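Local coordinates for pesticidal crystal protein Cry4Aa (Bacillus thuringiensis, PDB 2C9K), which kills mosquito larvae by binding to the epithelial cells of the insect midgut and promoting their colloid-osmotic lysis, at residues 264-269 / 448-453; 314-319 / 437-442. All blocks are in the same frame, centred on the assembly; numbering follows the deposited sequence.

Contact 1 of 2, residues 264-269 / 448-453; sequences YQVLNF and TQVYTF
Phe453 turns the edge of its ring to the strand opposite: the carbonyl oxygen of Gln265 lies in the ring plane, 3.8 Å from Phe453 CD1, and Leu267 CB also meets the rim, while Phe407 stacks on the ring from another strand. The Tyr451 ring carries Gln449 CG over one face, offset toward the rim. Asn268 ND2 sits at its edge, and Leu267 CD2 comes in obliquely, 3.9 Å from Tyr451 CD1. Strands 262-267 and 450-457 belong to one of the antiparallel sheets of the beta-prism that forms the middle domain of three-domain Cry toxins. Gln265 with Phe453 and Leu267 with Tyr451 are hydrogen-bonded pairs, and Val266 with Thr452 is a non-hydrogen-bonded pair between them. Alternation therefore sends Gln265, Leu267, Tyr451 and Phe453 to one face, where the apolar Leu267 and Phe453 pack on strand 353-362 of another sheet. CG of Leu267 is anti to the backbone N (chi1 166°), and the side chain lies beside that of Tyr451, pointing the same way. On the other face Val266 is compact enough to sit under helix 222-240, touching Asn223 and Asn226. It crosses Val450 obliquely, with Val266 CG2 3.9 Å from Val450 CG1. Thr452 CG2 meets Val266 CB at 3.8 Å, and Thr452 OG1 bonds to Leu286 O. The strand ends at Leu267; the next residue, Asn268, has a left-handed backbone conformation (phi 68°), which asparagine tolerates well. Asn268 ND2 also bonds to Asn371 O, and donates almost in its own amide plane to Gln449 O at 3.3 Å, nearly along the C=O axis.

Contact 2 of 2, residues 314-319 / 437-442; sequences TSHYNM and IKSLSI
His316 and Asn318 both give an N-H to the carbonyl oxygen of Ile437, reaching it from opposite faces of the carbonyl plane. His316 NE2 lies 2.7 Å from Ile437 O, with an N-H...O angle of 158° and the oxygen close to the ring plane. Asn318 ND2 is 3.1 Å from Ile437 O, and this bond is almost perfectly straight at 178°, the oxygen lying in the amide plane. Asn318 OD1 in turn accepts from Ile437 N in a longer, more bent bond, 3.3 Å, with the N-H above the plane of the Asn318 carboxamide, and one carboxamide thus serves both backbone groups of a single residue. An asparagine is well suited to this, since it carries a donor and an acceptor side by side. Strand 432-440 is the outermost strand of its three-stranded sheet, and at Ile437 side chains from strand 313-322, in a neighbouring sheet of the beta-prism, bind the backbone in place of another strand. The His316 ring turns its edge to Ile437 O and Ser439 CB, while its face stacks with Phe301. Ile437 CG2 approaches His316 NE2 to 3.4 Å, the two side chains crossing at about a right angle. At the next corner of the ring, His316 CE1 meets Ser439 CB at 3.6 Å. Ser439 is small enough to fit there, and its OG is hydrogen-bonded to Gln449 OE1.

Overall arrangement
Leaving the N-terminal helical domain by way of helix 222-240, the chain enters the prism through strand 262-267, the first side of contact 1. It then builds the four-stranded sheet that holds 314-319 and the second four-stranded sheet, before returning in strand 432-440, where 437-442 closes contact 2 over 117 intervening residues. A short loop leads to strand 450-457, and 448-453 closes contact 1 over 178. Contact 2 is therefore nested inside the loop of contact 1. The two meet in the three-stranded sheet, where Val450 O lies 2.9 Å from Leu440 N: contact 1 joins strands within that sheet, and contact 2 ties its outer strand to a neighbouring sheet.

Contact 1 of 2, residues 264-269 / 448-453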
loop_
_atom_site.group_PDB
_atom_site.type_symbol
_atom_site.label_atom_id
_atom_site.label_comp_id
_atom_site.label_asym_id
_atom_site.label_seq_id
_atom_site.Cartn_x
_atom_site.Cartn_y
_atom_site.Cartn_z
ATOM N N TYR A 264 -10.072 0.607 -2.159
ATOM C CA TYR A 264 -11.394 0.193 -2.620
ATOM C C TYR A 264 -11.791 0.681 -4.000
ATOM O O TYR A 264 -11.396 1.763 -4.436
ATOM C CB TYR A 264 -12.471 0.678 -1.630
ATOM C CG TYR A 264 -12.166 0.448 -0.159
ATOM C CD1 TYR A 264 -11.216 1.214 0.502
ATOM C CD2 TYR A 264 -12.838 -0.534 0.570
ATOM C CE1 TYR A 264 -10.941 1.016 1.848
ATOM C CE2 TYR A 264 -12.572 -0.742 1.916
ATOM C CZ TYR A 264 -11.620 0.037 2.554
ATOM O OH TYR A 264 -11.338 -0.163 3.894
ATOM N N GLN A 265 -12.595 -0.134 -4.675
ATOM C CA GLN A 265 -13.127 0.192 -5.990
ATOM C C GLN A 265 -14.633 0.106 -5.736
ATOM O O GLN A 265 -15.077 -0.747 -4.965
ATOM C CB GLN A 265 -12.665 -0.841 -7.026
ATOM C CG GLN A 265 -11.149 -0.868 -7.243
ATOM C CD GLN A 265 -10.695 -1.899 -8.281
ATOM O OE1 GLN A 265 -11.231 -3.005 -8.354
ATOM N NE2 GLN A 265 -9.687 -1.545 -9.070
ATOM N N VAL A 266 -15.432 0.977 -6.347
ATOM C CA VAL A 266 -16.867 0.931 -6.070
ATOM C C VAL A 266 -17.812 0.647 -7.243
ATOM O O VAL A 266 -17.494 0.900 -8.404
ATOM C CB VAL A 266 -17.307 2.227 -5.308
ATOM C CG1 VAL A 266 -16.177 3.240 -5.316
ATOM C CG2 VAL A 266 -18.574 2.809 -5.909
ATOM N N LEU A 267 -18.980 0.102 -6.910
ATOM C CA LEU A 267 -19.990 -0.247 -7.896
ATOM C C LEU A 267 -21.329 0.399 -7.561
ATOM O O LEU A 267 -21.730 0.443 -6.388
ATOM C CB LEU A 267 -20.158 -1.772 -7.954
ATOM C CG LEU A 267 -21.386 -2.356 -8.671
ATOM C CD1 LEU A 267 -21.354 -2.031 -10.162
ATOM C CD2 LEU A 267 -21.416 -3.857 -8.454
ATOM N N ASN A 268 -22.004 0.889 -8.605
ATOM C CA ASN A 268 -23.318 1.534 -8.527
ATOM C C ASN A 268 -23.366 2.877 -7.821
ATOM O O ASN A 268 -24.398 3.262 -7.272
ATOM C CB ASN A 268 -24.346 0.605 -7.884
ATOM C CG ASN A 268 -24.711 -0.557 -8.775
ATOM O OD1 ASN A 268 -24.601 -0.481 -10.007
ATOM N ND2 ASN A 268 -25.165 -1.640 -8.164
ATOM N N PHE A 269 -22.254 3.599 -7.848
ATOM C CA PHE A 269 -22.188 4.895 -7.206
ATOM C C PHE A 269 -23.101 5.918 -7.874
ATOM O O PHE A 269 -23.932 6.559 -7.227
ATOM C CB PHE A 269 -20.764 5.433 -7.244
ATOM C CG PHE A 269 -20.656 6.837 -6.742
ATOM C CD1 PHE A 269 -20.731 7.107 -5.379
ATOM C CD2 PHE A 269 -20.558 7.900 -7.633
ATOM C CE1 PHE A 269 -20.717 8.423 -4.910
ATOM C CE2 PHE A 269 -20.542 9.215 -7.171
ATOM C CZ PHE A 269 -20.622 9.477 -5.809
ATOM N N THR A 448 -31.778 0.385 -4.378
ATOM C CA THR A 448 -30.410 0.473 -4.859
ATOM C C THR A 448 -29.443 0.123 -3.754
ATOM O O THR A 448 -29.756 0.254 -2.577
ATOM C CB THR A 448 -30.065 1.876 -5.353
ATOM O OG1 THR A 448 -30.455 2.828 -4.367
ATOM C CG2 THR A 448 -30.774 2.180 -6.637
ATOM N N GLN A 449 -28.256 -0.311 -4.154
ATOM C CA GLN A 449 -27.208 -0.707 -3.220
ATOM C C GLN A 449 -25.867 -0.441 -3.899
ATOM O O GLN A 449 -25.699 -0.737 -5.084
ATOM C CB GLN A 449 -27.358 -2.195 -2.911
ATOM C CG GLN A 449 -26.529 -2.708 -1.763
ATOM C CD GLN A 449 -26.693 -4.210 -1.568
ATOM O OE1 GLN A 449 -26.102 -4.803 -0.664
ATOM N NE2 GLN A 449 -27.497 -4.831 -2.420
ATOM N N VAL A 450 -24.932 0.145 -3.154
ATOM C CA VAL A 450 -23.593 0.451 -3.669
ATOM C C VAL A 450 -22.572 -0.468 -3.000
ATOM O O VAL A 450 -22.556 -0.601 -1.772
ATOM C CB VAL A 450 -23.187 1.912 -3.371
ATOM C CG1 VAL A 450 -21.741 2.127 -3.738
ATOM C CG2 VAL A 450 -24.052 2.864 -4.160
ATOM N N TYR A 451 -21.718 -1.101 -3.798
ATOM C CA TYR A 451 -20.716 -1.997 -3.236
ATOM C C TYR A 451 -19.318 -1.417 -3.372
ATOM O O TYR A 451 -19.078 -0.507 -4.166
ATOM C CB TYR A 451 -20.719 -3.356 -3.948
ATOM C CG TYR A 451 -22.038 -4.105 -3.977
ATOM C CD1 TYR A 451 -23.032 -3.781 -4.902
ATOM C CD2 TYR A 451 -22.270 -5.170 -3.112
ATOM C CE1 TYR A 451 -24.221 -4.506 -4.967
ATOM C CE2 TYR A 451 -23.448 -5.896 -3.165
ATOM C CZ TYR A 451 -24.422 -5.565 -4.093
ATOM O OH TYR A 451 -25.586 -6.305 -4.151
ATOM N N THR A 452 -18.399 -1.956 -2.587
ATOM C CA THR A 452 -17.006 -1.564 -2.650
ATOM C C THR A 452 -16.233 -2.858 -2.506
ATOM O O THR A 452 -16.602 -3.729 -1.717
ATOM C CB THR A 452 -16.601 -0.628 -1.511
ATOM O OG1 THR A 452 -17.118 -1.135 -0.282
ATOM C CG2 THR A 452 -17.119 0.771 -1.751
ATOM N N PHE A 453 -15.176 -2.996 -3.289
ATOM C CA PHE A 453 -14.352 -4.189 -3.236
ATOM C C PHE A 453 -13.008 -3.796 -2.647
ATOM O O PHE A 453 -12.306 -2.954 -3.195
ATOM C CB PHE A 453 -14.204 -4.776 -4.643
ATOM C CG PHE A 453 -15.518 -5.198 -5.261
ATOM C CD1 PHE A 453 -16.406 -4.249 -5.763
ATOM C CD2 PHE A 453 -15.898 -6.541 -5.272
ATOM C CE1 PHE A 453 -17.653 -4.628 -6.261
ATOM C CE2 PHE A 453 -17.143 -6.928 -5.768
ATOM C CZ PHE A 453 -18.020 -5.971 -6.261
#

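Contact 2 of 2, residues 314-319 / 437-442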
loop_
_atom_site.group_PDB
_atom_site.type_symbol
_atom_site.label_atom_id
_atom_site.label_comp_id
_atom_site.label_asym_id
_atom_site.label_seq_id
_atom_site.Cartn_x
_atom_site.Cartn_y
_atom_site.Cartn_z
ATOM N N THR A 314 -29.642 -10.977 -2.867
ATOM C CA THR A 314 -30.347 -10.156 -1.917
ATOM C C THR A 314 -29.433 -9.467 -0.925
ATOM O O THR A 314 -29.551 -8.265 -0.694
ATOM C CB THR A 314 -31.359 -11.025 -1.175
ATOM O OG1 THR A 314 -32.623 -10.925 -1.839
ATOM C CG2 THR A 314 -31.486 -10.620 0.277
ATOM N N SER A 315 -28.522 -10.241 -0.343
ATOM C CA SER A 315 -27.598 -9.731 0.667
ATOM C C SER A 315 -26.320 -10.569 0.683
ATOM O O SER A 315 -26.180 -11.494 -0.116
ATOM C CB SER A 315 -28.277 -9.808 2.033
ATOM O OG SER A 315 -28.809 -11.109 2.232
ATOM N N HIS A 316 -25.391 -10.252 1.583
ATOM C CA HIS A 316 -24.159 -11.028 1.666
ATOM C C HIS A 316 -23.373 -10.768 2.935
ATOM O O HIS A 316 -23.690 -9.860 3.690
ATOM C CB HIS A 316 -23.257 -10.746 0.458
ATOM C CG HIS A 316 -22.525 -9.445 0.539
ATOM N ND1 HIS A 316 -23.151 -8.225 0.411
ATOM C CD2 HIS A 316 -21.211 -9.174 0.725
ATOM C CE1 HIS A 316 -22.256 -7.259 0.510
ATOM N NE2 HIS A 316 -21.071 -7.808 0.701
ATOM N N TYR A 317 -22.362 -11.594 3.173
ATOM C CA TYR A 317 -21.487 -11.429 4.327
ATOM C C TYR A 317 -20.137 -12.074 4.019
ATOM O O TYR A 317 -20.042 -12.941 3.153
ATOM C CB TYR A 317 -22.130 -12.007 5.606
ATOM C CG TYR A 317 -22.318 -13.508 5.646
ATOM C CD1 TYR A 317 -21.238 -14.364 5.866
ATOM C CD2 TYR A 317 -23.578 -14.074 5.456
ATOM C CE1 TYR A 317 -21.407 -15.743 5.890
ATOM C CE2 TYR A 317 -23.760 -15.454 5.477
ATOM C CZ TYR A 317 -22.670 -16.286 5.692
ATOM O OH TYR A 317 -22.838 -17.655 5.681
ATOM N N ASN A 318 -19.094 -11.624 4.705
ATOM C CA ASN A 318 -17.738 -12.135 4.498
ATOM C C ASN A 318 -17.288 -12.996 5.670
ATOM O O ASN A 318 -17.687 -12.752 6.815
ATOM C CB ASN A 318 -16.734 -10.978 4.383
ATOM C CG ASN A 318 -17.098 -9.978 3.309
ATOM O OD1 ASN A 318 -16.745 -10.151 2.144
ATOM N ND2 ASN A 318 -17.805 -8.921 3.695
ATOM N N MET A 319 -16.459 -13.997 5.375
ATOM C CA MET A 319 -15.871 -14.874 6.393
ATOM C C MET A 319 -14.365 -14.635 6.251
ATOM O O MET A 319 -13.809 -14.738 5.152
ATOM C CB MET A 319 -16.214 -16.345 6.129
ATOM C CG MET A 319 -17.641 -16.759 6.530
ATOM S SD MET A 319 -18.044 -16.480 8.290
ATOM C CE MET A 319 -17.089 -17.764 9.089
ATOM N N ILE A 437 -15.810 -7.280 0.907
ATOM C CA ILE A 437 -16.845 -6.652 0.083
ATOM C C ILE A 437 -17.922 -6.052 0.985
ATOM O O ILE A 437 -18.702 -6.791 1.570
ATOM C CB ILE A 437 -17.529 -7.646 -0.862
ATOM C CG1 ILE A 437 -16.544 -8.135 -1.923
ATOM C CG2 ILE A 437 -18.703 -6.971 -1.541
ATOM C CD1 ILE A 437 -17.164 -9.087 -2.939
ATOM N N LYS A 438 -17.950 -4.724 1.108
ATOM C CA LYS A 438 -18.947 -4.043 1.935
ATOM C C LYS A 438 -20.068 -3.551 1.045
ATOM O O LYS A 438 -19.939 -3.547 -0.176
ATOM C CB LYS A 438 -18.337 -2.846 2.681
ATOM C CG LYS A 438 -17.767 -3.191 4.040
ATOM C CD LYS A 438 -17.024 -2.032 4.667
ATOM C CE LYS A 438 -17.959 -0.911 5.097
ATOM N NZ LYS A 438 -18.733 -1.205 6.330
ATOM N N SER A 439 -21.160 -3.112 1.655
ATOM C CA SER A 439 -22.291 -2.633 0.883
ATOM C C SER A 439 -23.106 -1.600 1.659
ATOM O O SER A 439 -23.302 -1.739 2.868
ATOM C CB SER A 439 -23.174 -3.823 0.520
ATOM O OG SER A 439 -23.891 -3.593 -0.675
ATOM N N LEU A 440 -23.553 -0.553 0.965
ATOM C CA LEU A 440 -24.385 0.486 1.569
ATOM C C LEU A 440 -25.770 0.352 0.952
ATOM O O LEU A 440 -25.927 0.419 -0.265
ATOM C CB LEU A 440 -23.824 1.886 1.286
ATOM C CG LEU A 440 -24.729 3.121 1.492
ATOM C CD1 LEU A 440 -25.415 3.076 2.845
ATOM C CD2 LEU A 440 -23.892 4.392 1.378
ATOM N N SER A 441 -26.771 0.134 1.795
ATOM C CA SER A 441 -28.145 -0.014 1.333
ATOM C C SER A 441 -29.092 0.169 2.497
ATOM O O SER A 441 -28.877 -0.366 3.587
ATOM C CB SER A 441 -28.371 -1.400 0.743
ATOM O OG SER A 441 -28.404 -2.363 1.775
ATOM N N ILE A 442 -30.143 0.933 2.258
ATOM C CA ILE A 442 -31.149 1.197 3.264
ATOM C C ILE A 442 -32.424 0.621 2.666
ATOM O O ILE A 442 -33.175 1.326 1.993
ATOM C CB ILE A 442 -31.283 2.704 3.476
ATOM C CG1 ILE A 442 -29.895 3.292 3.748
ATOM C CG2 ILE A 442 -32.223 2.987 4.621
ATOM C CD1 ILE A 442 -29.852 4.786 3.771
#